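Local structure of putative esterase (Uncultured bacterium, 7C4D) at residues Gly31-Gly36 against Lys134-Ile139; Arg163-Val168 against Met172-Asn177; Asp67-Glu72 against His95-Lys100; Arg58-Ser63 against Asp193-Asn198. The protein probably hydrolyses carboxylic esters, as an esterase of the alpha/beta hydrolase fold from an uncultured marine bacterium. One frame throughout, in Å; residues are numbered along the deposited sequence.

Interaction 1 (Gly31-Gly36 against Lys134-Ile139); sequences GLYGSG and KTHKKI. With ACT (acetate ion), chain D; SO4 (sulfate ion), chain E.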
# COMPACT_ATOMS: atom_id res chain seq x y z
N GLY A 31 1.12 0.24 -1.26
CA GLY A 31 0.71 -1.08 -1.70
C GLY A 31 1.86 -1.95 -2.24
O GLY A 31 3.04 -1.57 -2.18
N LEU A 32 1.54 -3.15 -2.77
CA LEU A 32 2.57 -4.10 -3.20
C LEU A 32 3.48 -3.48 -4.29
O LEU A 32 3.02 -2.83 -5.22
CB LEU A 32 1.85 -5.36 -3.71
CG LEU A 32 2.69 -6.63 -3.87
CD1 LEU A 32 3.29 -7.09 -2.56
CD2 LEU A 32 1.82 -7.74 -4.44
N TYR A 33 4.80 -3.70 -4.17
CA TYR A 33 5.78 -3.14 -5.10
C TYR A 33 6.00 -1.63 -4.94
O TYR A 33 6.76 -1.05 -5.73
CB TYR A 33 5.50 -3.48 -6.58
CG TYR A 33 5.17 -4.93 -6.81
CD1 TYR A 33 6.13 -5.90 -6.58
CD2 TYR A 33 3.93 -5.33 -7.28
CE1 TYR A 33 5.86 -7.24 -6.75
CE2 TYR A 33 3.64 -6.68 -7.46
CZ TYR A 33 4.60 -7.64 -7.19
OH TYR A 33 4.37 -8.97 -7.35
N GLY A 34 5.33 -0.97 -3.97
CA GLY A 34 5.52 0.47 -3.76
C GLY A 34 6.50 0.73 -2.62
O GLY A 34 7.06 -0.21 -2.06
N SER A 35 6.71 2.01 -2.28
CA SER A 35 7.40 2.39 -1.05
C SER A 35 6.90 3.77 -0.61
O SER A 35 5.99 4.32 -1.22
CB SER A 35 8.90 2.40 -1.22
OG SER A 35 9.27 3.44 -2.09
N GLY A 36 7.47 4.29 0.48
CA GLY A 36 7.14 5.62 0.94
C GLY A 36 7.44 6.67 -0.13
O GLY A 36 6.68 7.63 -0.26
N LYS A 134 -5.31 -11.40 -11.42
CA LYS A 134 -4.73 -11.62 -12.73
C LYS A 134 -3.53 -10.72 -12.94
O LYS A 134 -2.49 -11.17 -13.43
CB LYS A 134 -5.76 -11.38 -13.83
CG LYS A 134 -6.70 -12.53 -14.11
CD LYS A 134 -8.00 -12.11 -14.79
CE LYS A 134 -8.68 -13.25 -15.52
NZ LYS A 134 -8.06 -14.57 -15.23
N THR A 135 -3.68 -9.45 -12.58
CA THR A 135 -2.65 -8.46 -12.84
C THR A 135 -1.44 -8.76 -11.96
O THR A 135 -0.32 -8.66 -12.44
CB THR A 135 -3.19 -7.03 -12.81
OG1 THR A 135 -4.05 -6.98 -13.94
CG2 THR A 135 -2.14 -5.95 -12.99
N HIS A 136 -1.70 -9.17 -10.72
CA HIS A 136 -0.61 -9.54 -9.82
C HIS A 136 0.14 -10.75 -10.36
O HIS A 136 1.37 -10.75 -10.36
CB HIS A 136 -1.10 -9.60 -8.37
CG HIS A 136 -1.15 -8.22 -7.79
ND1 HIS A 136 -2.17 -7.34 -8.10
CD2 HIS A 136 -0.27 -7.53 -7.04
CE1 HIS A 136 -1.93 -6.18 -7.53
NE2 HIS A 136 -0.77 -6.27 -6.89
N LYS A 137 -0.60 -11.75 -10.86
CA LYS A 137 -0.02 -12.97 -11.43
C LYS A 137 0.94 -12.62 -12.57
O LYS A 137 2.06 -13.11 -12.61
CB LYS A 137 -1.12 -13.93 -11.88
CG LYS A 137 -1.86 -14.65 -10.76
CD LYS A 137 -0.94 -15.34 -9.77
CE LYS A 137 -1.38 -16.76 -9.48
NZ LYS A 137 -2.85 -16.90 -9.60
N LYS A 138 0.50 -11.74 -13.47
CA LYS A 138 1.34 -11.21 -14.53
C LYS A 138 2.62 -10.56 -13.99
O LYS A 138 3.71 -11.00 -14.32
CB LYS A 138 0.52 -10.27 -15.42
CG LYS A 138 -0.59 -10.94 -16.20
CD LYS A 138 -1.52 -9.95 -16.89
CE LYS A 138 -0.78 -8.97 -17.78
NZ LYS A 138 -1.37 -7.61 -17.71
N ILE A 139 2.48 -9.53 -13.12
CA ILE A 139 3.60 -8.79 -12.56
C ILE A 139 4.64 -9.74 -11.96
O ILE A 139 5.84 -9.54 -12.15
CB ILE A 139 3.14 -7.74 -11.51
CG1 ILE A 139 2.31 -6.61 -12.14
CG2 ILE A 139 4.34 -7.19 -10.74
CD1 ILE A 139 1.23 -6.01 -11.24
C ACT D . -1.54 -4.02 -4.22
O ACT D . -1.68 -3.37 -5.28
OXT ACT D . -1.09 -3.53 -3.17
CH3 ACT D . -1.96 -5.51 -4.16
S SO4 E . 2.15 2.95 -3.94
O1 SO4 E . 3.54 3.00 -3.58
O2 SO4 E . 1.87 1.64 -4.49
O3 SO4 E . 1.32 3.14 -2.77
O4 SO4 E . 1.86 3.96 -4.91
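Leu32 and Tyr33 reach across to the side chains of His136 and Ile139. The closest touch is made by one methyl of Leu32: its CD2 meets His136 CD2 at 3.3 Å, arriving at the edge of the imidazole, near the ring plane. It gets there because CG lies anti to the backbone N (chi1 -164°), which carries the branched end out to helix 131-144. Ile139 sets its CG2 methyl 3.4 Å from Tyr33 CE2, and the two side chains lie side by side, pointing opposite ways. The same CE2 of Tyr33 stands 4.0 Å from His136 CD2. Tyr33 OH is buried here, with no polar partner in the model. The loop itself is a type II turn from Gly31 to Gly34 following strand 25-29, the place where alpha/beta hydrolases usually carry one half of the oxyanion hole. The geometry fits: Leu32 N donates to acetate OXT at 2.7 Å, nearly straight at 169°. That acetate, probably from the crystallisation liquor, lies beside the imidazole; its methyl is modelled with CH3 3.1 Å from His136 NE2, so the ion's orientation there is doubtful. The imidazole is in turn held through ND1, bonded to Asn132 O one turn back in its helix.

Interaction 2 (Arg163-Val168 against Met172-Asn177); sequences RYIDNV and MFLLKN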
# COMPACT_ATOMS: atom_id res chain seq x y z
N ARG A 163 8.11 -5.75 -23.18
CA ARG A 163 7.50 -6.89 -23.84
C ARG A 163 6.42 -7.50 -22.95
O ARG A 163 5.44 -8.04 -23.45
CB ARG A 163 8.57 -7.94 -24.19
CG ARG A 163 9.95 -7.37 -24.48
CD ARG A 163 10.30 -7.12 -25.94
NE ARG A 163 9.51 -6.10 -26.62
CZ ARG A 163 8.76 -6.32 -27.70
NH1 ARG A 163 8.08 -5.32 -28.25
NH2 ARG A 163 8.70 -7.53 -28.24
N TYR A 164 6.61 -7.39 -21.63
CA TYR A 164 5.76 -8.02 -20.63
C TYR A 164 4.50 -7.19 -20.37
O TYR A 164 3.38 -7.68 -20.57
CB TYR A 164 6.53 -8.26 -19.33
CG TYR A 164 7.40 -9.49 -19.29
CD1 TYR A 164 6.85 -10.75 -19.17
CD2 TYR A 164 8.78 -9.38 -19.34
CE1 TYR A 164 7.65 -11.89 -19.12
CE2 TYR A 164 9.60 -10.50 -19.29
CZ TYR A 164 9.02 -11.76 -19.18
OH TYR A 164 9.81 -12.87 -19.13
N ILE A 165 4.67 -5.96 -19.87
CA ILE A 165 3.54 -5.09 -19.57
C ILE A 165 3.70 -3.78 -20.33
O ILE A 165 4.82 -3.29 -20.49
CB ILE A 165 3.36 -4.87 -18.05
CG1 ILE A 165 4.42 -5.58 -17.19
CG2 ILE A 165 1.94 -5.21 -17.61
CD1 ILE A 165 5.62 -4.73 -16.85
N ASP A 166 2.57 -3.23 -20.79
CA ASP A 166 2.54 -2.10 -21.71
C ASP A 166 2.58 -0.77 -20.95
O ASP A 166 3.45 0.06 -21.22
CB ASP A 166 1.29 -2.13 -22.60
CG ASP A 166 0.99 -3.50 -23.19
OD1 ASP A 166 1.95 -4.20 -23.56
OD2 ASP A 166 -0.19 -3.85 -23.25
N ASN A 167 1.62 -0.57 -20.04
CA ASN A 167 1.48 0.65 -19.27
C ASN A 167 2.85 1.08 -18.75
O ASN A 167 3.49 0.35 -17.99
CB ASN A 167 0.47 0.50 -18.13
CG ASN A 167 0.24 1.79 -17.38
OD1 ASN A 167 0.34 1.83 -16.15
ND2 ASN A 167 -0.05 2.86 -18.10
N VAL A 168 3.30 2.26 -19.19
CA VAL A 168 4.66 2.71 -18.90
C VAL A 168 4.77 3.10 -17.43
O VAL A 168 5.82 2.91 -16.82
CB VAL A 168 5.13 3.84 -19.84
CG1 VAL A 168 5.43 3.33 -21.25
CG2 VAL A 168 4.18 5.03 -19.87
N MET A 172 7.63 1.80 -14.92
CA MET A 172 8.58 2.57 -14.12
C MET A 172 8.29 2.46 -12.63
O MET A 172 9.22 2.53 -11.82
CB MET A 172 8.63 4.06 -14.49
CG MET A 172 9.72 4.39 -15.50
SD MET A 172 9.10 4.26 -17.19
CE MET A 172 7.99 5.67 -17.27
N PHE A 173 7.00 2.28 -12.28
CA PHE A 173 6.55 1.97 -10.93
C PHE A 173 7.34 0.76 -10.42
O PHE A 173 7.99 0.82 -9.36
CB PHE A 173 5.01 1.83 -10.91
CG PHE A 173 4.45 1.39 -9.59
CD1 PHE A 173 4.23 2.31 -8.57
CD2 PHE A 173 4.22 0.05 -9.33
CE1 PHE A 173 3.79 1.91 -7.31
CE2 PHE A 173 3.77 -0.36 -8.09
CZ PHE A 173 3.56 0.56 -7.08
N LEU A 174 7.34 -0.31 -11.24
CA LEU A 174 8.04 -1.54 -10.90
C LEU A 174 9.55 -1.34 -10.90
O LEU A 174 10.25 -1.90 -10.05
CB LEU A 174 7.61 -2.63 -11.88
CG LEU A 174 6.13 -3.04 -11.79
CD1 LEU A 174 5.75 -3.98 -12.93
CD2 LEU A 174 5.86 -3.70 -10.45
N LEU A 175 10.03 -0.52 -11.84
CA LEU A 175 11.45 -0.31 -12.06
C LEU A 175 12.03 0.61 -10.99
O LEU A 175 13.24 0.82 -10.95
CB LEU A 175 11.65 0.33 -13.44
CG LEU A 175 11.74 -0.59 -14.65
CD1 LEU A 175 11.82 0.24 -15.92
CD2 LEU A 175 12.93 -1.54 -14.56
N LYS A 176 11.17 1.21 -10.16
CA LYS A 176 11.75 1.94 -9.05
C LYS A 176 12.30 0.94 -8.05
O LYS A 176 12.96 1.38 -7.11
CB LYS A 176 10.72 2.84 -8.36
CG LYS A 176 10.45 4.15 -9.05
CD LYS A 176 9.15 4.72 -8.54
CE LYS A 176 8.39 5.47 -9.60
NZ LYS A 176 7.03 5.83 -9.11
N ASN A 177 12.04 -0.37 -8.25
CA ASN A 177 12.43 -1.40 -7.29
C ASN A 177 13.78 -2.02 -7.63
O ASN A 177 14.31 -2.84 -6.86
CB ASN A 177 11.40 -2.50 -7.16
CG ASN A 177 10.22 -2.00 -6.37
OD1 ASN A 177 10.30 -1.88 -5.15
ND2 ASN A 177 9.15 -1.65 -7.06
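Val168 and Met172 are joined by a backbone hydrogen bond, Met172 N to Val168 O, 2.8 Å long with an N-H...O angle of 163°. It is the i to i+4 bond of the first turn of helix 168-175. Asn167, at the N-cap, steadies the same turn by accepting from Leu170 N with its OD1. Further along, Leu174 O takes two donors, Asn177 N at 3.0 Å and Asn177 ND2 at 3.2 Å, both from one face of the carbonyl plane. The amide nitrogen ND2 also bonds to Tyr33 O, tying Asn177 to the loop after strand 25-29.

Two apolar contacts accompany these bonds. Met172 doubles back on its own helix: bends at chi2 and chi3 bring CE back beside Val168, 4.3 Å from Val168 CB, with Val168 O 3.5 Å from CE. Ile165, from the loop leading out of helix 154-164, crosses Leu174 at a slant, methyl to methyl, with CD1 4.0 Å from Leu174 CD1. Ile165 chi1 is modelled almost eclipsed, at 1°, a conformation that is probably strained. Leu174 packs also on Ile139 of helix 131-144, and Lys138 of that helix touches Ile165.

These helices belong to the helical insertion between sheet strands 113-119 and 217-222, in the place where many alpha/beta hydrolases carry a lid. Met172 and Val168 lie at the surface, so the isoleucine-leucine pair supplies the buried part of the corner, and the geometry of the turn rests mainly on main-chain bonds.

Interaction 3 (Asp67-Glu72 against His95-Lys100); sequences DDMSYE and HSMGGK. With ACT (acetate ion), chain D; SO4 (sulfate ion), chain E.
Met97 and Lys100, packed by Met69 and Tyr71, stand at the start of helix 97-108, just past Ser96, the probable nucleophile on the elbow of the GxSxG pattern. The sharp turn shows in Ser96 itself, whose phi of 52° is unusual for a residue with a side chain. Its OG lies 3.2 Å from the carboxylate carbon C of the bound acetate, while Met97 N donates to acetate OXT at 2.9 Å, as the second amide of a probable oxyanion hole.

One turn into the helix, Lys100 lays its CB over one face of the Tyr71 ring, a CH-pi contact with CB 3.6 Å from the centroid. The lysine chain runs on, extended, past the phenol end, where CD stands 3.5 Å from Tyr71 OH. Both polar ends have partners further out: Tyr71 OH bonds to Ile202 O, and Lys100 NZ to Ser204 O and Gly124 O. An Asx turn shapes the approach to helix 71-84, with Ser70 N donating to Asp68 OD1 at 3.1 Å. Met69 and Met97 cross at about a right angle, Met69 CE resting 3.8 Å from Met97 SD.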
# COMPACT_ATOMS: atom_id res chain seq x y z
N ASP A 67 10.01 -13.98 4.99
CA ASP A 67 9.33 -14.94 4.12
C ASP A 67 7.82 -14.79 4.25
O ASP A 67 7.12 -14.80 3.25
CB ASP A 67 9.73 -16.38 4.45
CG ASP A 67 11.20 -16.66 4.21
OD1 ASP A 67 11.66 -16.47 3.06
OD2 ASP A 67 11.88 -17.05 5.18
N ASP A 68 7.36 -14.67 5.50
CA ASP A 68 5.97 -14.39 5.82
C ASP A 68 5.67 -12.90 5.55
O ASP A 68 6.36 -12.01 6.06
CB ASP A 68 5.69 -14.70 7.29
CG ASP A 68 4.24 -14.47 7.66
OD1 ASP A 68 3.40 -14.69 6.79
OD2 ASP A 68 3.97 -14.06 8.81
N MET A 69 4.62 -12.68 4.76
CA MET A 69 4.05 -11.37 4.46
C MET A 69 2.54 -11.39 4.70
O MET A 69 1.80 -10.77 3.95
CB MET A 69 4.21 -11.10 2.97
CG MET A 69 5.39 -10.30 2.63
SD MET A 69 5.32 -10.05 0.87
CE MET A 69 4.40 -8.51 0.79
N SER A 70 2.07 -12.12 5.71
CA SER A 70 0.66 -12.14 6.03
C SER A 70 0.26 -10.77 6.60
O SER A 70 1.13 -10.05 7.06
CB SER A 70 0.43 -13.25 7.02
OG SER A 70 0.79 -12.83 8.33
N TYR A 71 -1.05 -10.45 6.63
CA TYR A 71 -1.54 -9.16 7.06
C TYR A 71 -1.38 -9.08 8.56
O TYR A 71 -1.25 -7.99 9.14
CB TYR A 71 -2.98 -8.93 6.60
CG TYR A 71 -3.09 -8.55 5.14
CD1 TYR A 71 -2.47 -7.40 4.67
CD2 TYR A 71 -3.86 -9.29 4.24
CE1 TYR A 71 -2.48 -7.05 3.34
CE2 TYR A 71 -3.95 -8.91 2.90
CZ TYR A 71 -3.24 -7.79 2.46
OH TYR A 71 -3.25 -7.31 1.18
N GLU A 72 -1.36 -10.26 9.17
CA GLU A 72 -1.15 -10.35 10.61
C GLU A 72 0.24 -9.80 10.94
O GLU A 72 0.40 -9.02 11.87
CB GLU A 72 -1.31 -11.80 11.05
CG GLU A 72 -0.99 -12.05 12.50
CD GLU A 72 -2.01 -11.50 13.47
OE1 GLU A 72 -1.59 -10.92 14.49
OE2 GLU A 72 -3.23 -11.67 13.22
N HIS A 95 -2.96 2.35 1.03
CA HIS A 95 -3.29 2.13 -0.37
C HIS A 95 -3.15 0.64 -0.68
O HIS A 95 -2.08 0.07 -0.46
CB HIS A 95 -2.37 2.95 -1.28
CG HIS A 95 -2.57 2.67 -2.73
ND1 HIS A 95 -1.62 2.12 -3.51
CD2 HIS A 95 -3.66 2.80 -3.51
CE1 HIS A 95 -2.09 1.94 -4.73
NE2 HIS A 95 -3.32 2.38 -4.75
N SER A 96 -4.25 0.04 -1.16
CA SER A 96 -4.30 -1.36 -1.57
C SER A 96 -3.78 -2.29 -0.48
O SER A 96 -4.37 -2.36 0.61
CB SER A 96 -3.63 -1.58 -2.89
OG SER A 96 -4.30 -2.63 -3.59
N MET A 97 -2.64 -2.97 -0.75
CA MET A 97 -2.11 -3.89 0.24
C MET A 97 -1.96 -3.15 1.55
O MET A 97 -2.31 -3.67 2.61
CB MET A 97 -0.75 -4.47 -0.18
CG MET A 97 -0.09 -5.31 0.90
SD MET A 97 1.58 -5.92 0.52
CE MET A 97 2.61 -4.49 0.84
N GLY A 98 -1.48 -1.90 1.47
CA GLY A 98 -1.33 -1.03 2.63
C GLY A 98 -2.68 -0.74 3.32
O GLY A 98 -2.76 -0.65 4.54
N GLY A 99 -3.74 -0.73 2.52
CA GLY A 99 -5.09 -0.53 3.03
C GLY A 99 -5.61 -1.72 3.83
O GLY A 99 -6.34 -1.51 4.81
N LYS A 100 -5.26 -2.95 3.41
CA LYS A 100 -5.66 -4.14 4.17
C LYS A 100 -4.90 -4.23 5.48
O LYS A 100 -5.48 -4.56 6.52
CB LYS A 100 -5.49 -5.42 3.36
CG LYS A 100 -6.80 -5.95 2.81
CD LYS A 100 -6.65 -6.99 1.72
CE LYS A 100 -7.97 -7.19 1.01
NZ LYS A 100 -7.88 -8.19 -0.06
C ACT D . -1.54 -4.02 -4.22
O ACT D . -1.68 -3.37 -5.28
OXT ACT D . -1.09 -3.53 -3.17
CH3 ACT D . -1.96 -5.51 -4.16
S SO4 E . 2.15 2.95 -3.94
O1 SO4 E . 3.54 3.00 -3.58
O2 SO4 E . 1.87 1.64 -4.49
O3 SO4 E . 1.32 3.14 -2.77
O4 SO4 E . 1.86 3.96 -4.91

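Interaction 4 (Arg58-Ser63 against Asp193-Asn198); sequences RNHGRS and DSIEKN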
# COMPACT_ATOMS: atom_id res chain seq x y z
N ARG A 58 7.41 -4.38 5.19
CA ARG A 58 8.30 -5.53 5.04
C ARG A 58 8.40 -5.95 3.57
O ARG A 58 7.41 -5.87 2.82
CB ARG A 58 7.88 -6.67 5.97
CG ARG A 58 6.62 -7.42 5.57
CD ARG A 58 6.52 -8.75 6.32
NE ARG A 58 6.61 -8.47 7.73
CZ ARG A 58 6.93 -9.36 8.66
NH1 ARG A 58 7.18 -10.60 8.30
NH2 ARG A 58 6.99 -9.01 9.93
N ASN A 59 9.64 -6.28 3.14
CA ASN A 59 10.00 -6.76 1.81
C ASN A 59 10.01 -5.64 0.76
O ASN A 59 10.15 -5.92 -0.43
CB ASN A 59 9.19 -7.98 1.36
CG ASN A 59 9.50 -9.23 2.17
OD1 ASN A 59 10.63 -9.44 2.64
ND2 ASN A 59 8.48 -10.05 2.37
N HIS A 60 9.91 -4.39 1.22
CA HIS A 60 9.75 -3.25 0.33
C HIS A 60 10.73 -2.14 0.69
O HIS A 60 11.06 -1.95 1.87
CB HIS A 60 8.30 -2.72 0.33
CG HIS A 60 7.31 -3.59 -0.35
ND1 HIS A 60 6.72 -4.68 0.27
CD2 HIS A 60 6.79 -3.53 -1.60
CE1 HIS A 60 5.89 -5.26 -0.58
NE2 HIS A 60 5.94 -4.59 -1.75
N GLY A 61 11.13 -1.41 -0.35
CA GLY A 61 11.97 -0.23 -0.22
C GLY A 61 13.26 -0.56 0.54
O GLY A 61 13.99 -1.46 0.15
N ARG A 62 13.48 0.14 1.65
CA ARG A 62 14.65 -0.09 2.48
C ARG A 62 14.31 -0.91 3.72
O ARG A 62 15.12 -0.99 4.62
CB ARG A 62 15.24 1.24 2.96
CG ARG A 62 15.57 2.21 1.84
CD ARG A 62 16.41 3.33 2.39
NE ARG A 62 17.21 3.93 1.34
CZ ARG A 62 16.76 4.83 0.48
NH1 ARG A 62 15.52 5.26 0.55
NH2 ARG A 62 17.58 5.32 -0.43
N SER A 63 13.09 -1.47 3.80
CA SER A 63 12.74 -2.23 4.99
C SER A 63 13.31 -3.66 4.95
O SER A 63 13.75 -4.14 3.90
CB SER A 63 11.25 -2.16 5.24
OG SER A 63 10.94 -1.13 6.17
N ASP A 193 10.49 -13.22 -4.00
CA ASP A 193 10.20 -14.60 -3.66
C ASP A 193 9.11 -14.67 -2.59
O ASP A 193 8.17 -15.47 -2.72
CB ASP A 193 11.44 -15.39 -3.24
CG ASP A 193 11.16 -16.88 -3.19
OD1 ASP A 193 10.89 -17.46 -4.27
OD2 ASP A 193 11.16 -17.44 -2.07
N SER A 194 9.29 -13.89 -1.52
CA SER A 194 8.29 -13.86 -0.46
C SER A 194 6.95 -13.38 -1.02
O SER A 194 5.89 -13.94 -0.69
CB SER A 194 8.74 -13.06 0.75
OG SER A 194 7.67 -12.86 1.68
N ILE A 195 6.99 -12.38 -1.90
CA ILE A 195 5.77 -11.84 -2.49
C ILE A 195 4.99 -12.96 -3.22
O ILE A 195 3.81 -13.16 -2.96
CB ILE A 195 6.05 -10.62 -3.40
CG1 ILE A 195 6.50 -9.37 -2.62
CG2 ILE A 195 4.88 -10.31 -4.30
CD1 ILE A 195 6.98 -8.23 -3.50
N GLU A 196 5.69 -13.68 -4.10
CA GLU A 196 5.13 -14.78 -4.88
C GLU A 196 4.52 -15.84 -3.97
O GLU A 196 3.38 -16.25 -4.19
CB GLU A 196 6.15 -15.44 -5.80
CG GLU A 196 5.55 -16.50 -6.70
CD GLU A 196 6.45 -17.09 -7.78
OE1 GLU A 196 7.53 -17.62 -7.42
OE2 GLU A 196 6.09 -17.01 -8.98
N LYS A 197 5.24 -16.24 -2.92
CA LYS A 197 4.76 -17.29 -2.04
C LYS A 197 3.82 -16.73 -0.97
O LYS A 197 3.60 -17.41 0.04
CB LYS A 197 5.94 -18.02 -1.38
CG LYS A 197 6.91 -18.70 -2.35
CD LYS A 197 7.89 -19.62 -1.67
CE LYS A 197 8.78 -20.33 -2.67
NZ LYS A 197 9.07 -21.71 -2.21
N ASN A 198 3.31 -15.50 -1.18
CA ASN A 198 2.32 -14.94 -0.28
C ASN A 198 1.13 -14.34 -1.03
O ASN A 198 0.31 -13.65 -0.41
CB ASN A 198 2.89 -13.85 0.64
CG ASN A 198 3.74 -14.38 1.77
OD1 ASN A 198 3.26 -14.54 2.90
ND2 ASN A 198 5.00 -14.65 1.45
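Asn59 faces Ser194 where the loop after strand 51-55 packs on helix 192-196. From Asn59 CB, which points at the helix, CG is set anti to the carbonyl carbon (chi1 -67°), and this turns the amide to the serine. CG lies 4.1 Å from Ser194 OG. At the tip the two branches part: ND2 stands 3.0 Å from Ser194 OG and 3.4 Å from Ser194 CB, while OD1 accepts from Ala66 N and from Asn191 ND2. The serine hydroxyl has its firm partner in Asp67 O, so the amide and hydroxyl sit inside a buried polar cluster that draws in the neighbouring loop.

The next residue, His60, makes the second, looser touch, with NE2 4.2 Å from Ile195 CD1. The His60 and Ile195 side chains cross at about a right angle. What fixes the ring's rotation is a bond on its other nitrogen: ND1 donates to Arg58 O at 2.9 Å, close to straight at 168° and lying in the ring plane. NE2 then accepts from Tyr33 N, and the pair of bonds is consistent with a neutral imidazole carrying its proton on ND1. Just beyond, a type II' turn from His60 to Ser63 is closed by Ser63 N to His60 O, 2.8 Å, with Gly61 at its positive-phi position.

The sequence Arg-Asn-His-Gly-Arg-Ser matches an RNHGxS loop found in a number of alpha/beta hydrolases; here the loop that follows a core strand packs against a helix of the insertion that probably forms the lid.

In the fold
Interaction 1 is the meeting point: its centre lies about 10 Å from the centres of interactions 2 and 4 and about 12 Å from that of interaction 3, and it touches all three. Leu32 CD1 packs on Met69 CE (3.8 Å), Ile139 CG2 on Leu174 CD2 (3.8 Å), and Tyr33 OH on Ile195 CG2 (3.4 Å). Interactions 1 and 3 share both the acetate and the sulfate, and so probably frame the active site, while 67-72 and 58-63 meet further out, Asp68 O taking a bond from Arg58 NH1 (2.8 Å). Interaction 2, in the helical insertion about 22 Å from interaction 3 between centres, touches interaction 1 and also brings Phe173 up to the sulfate.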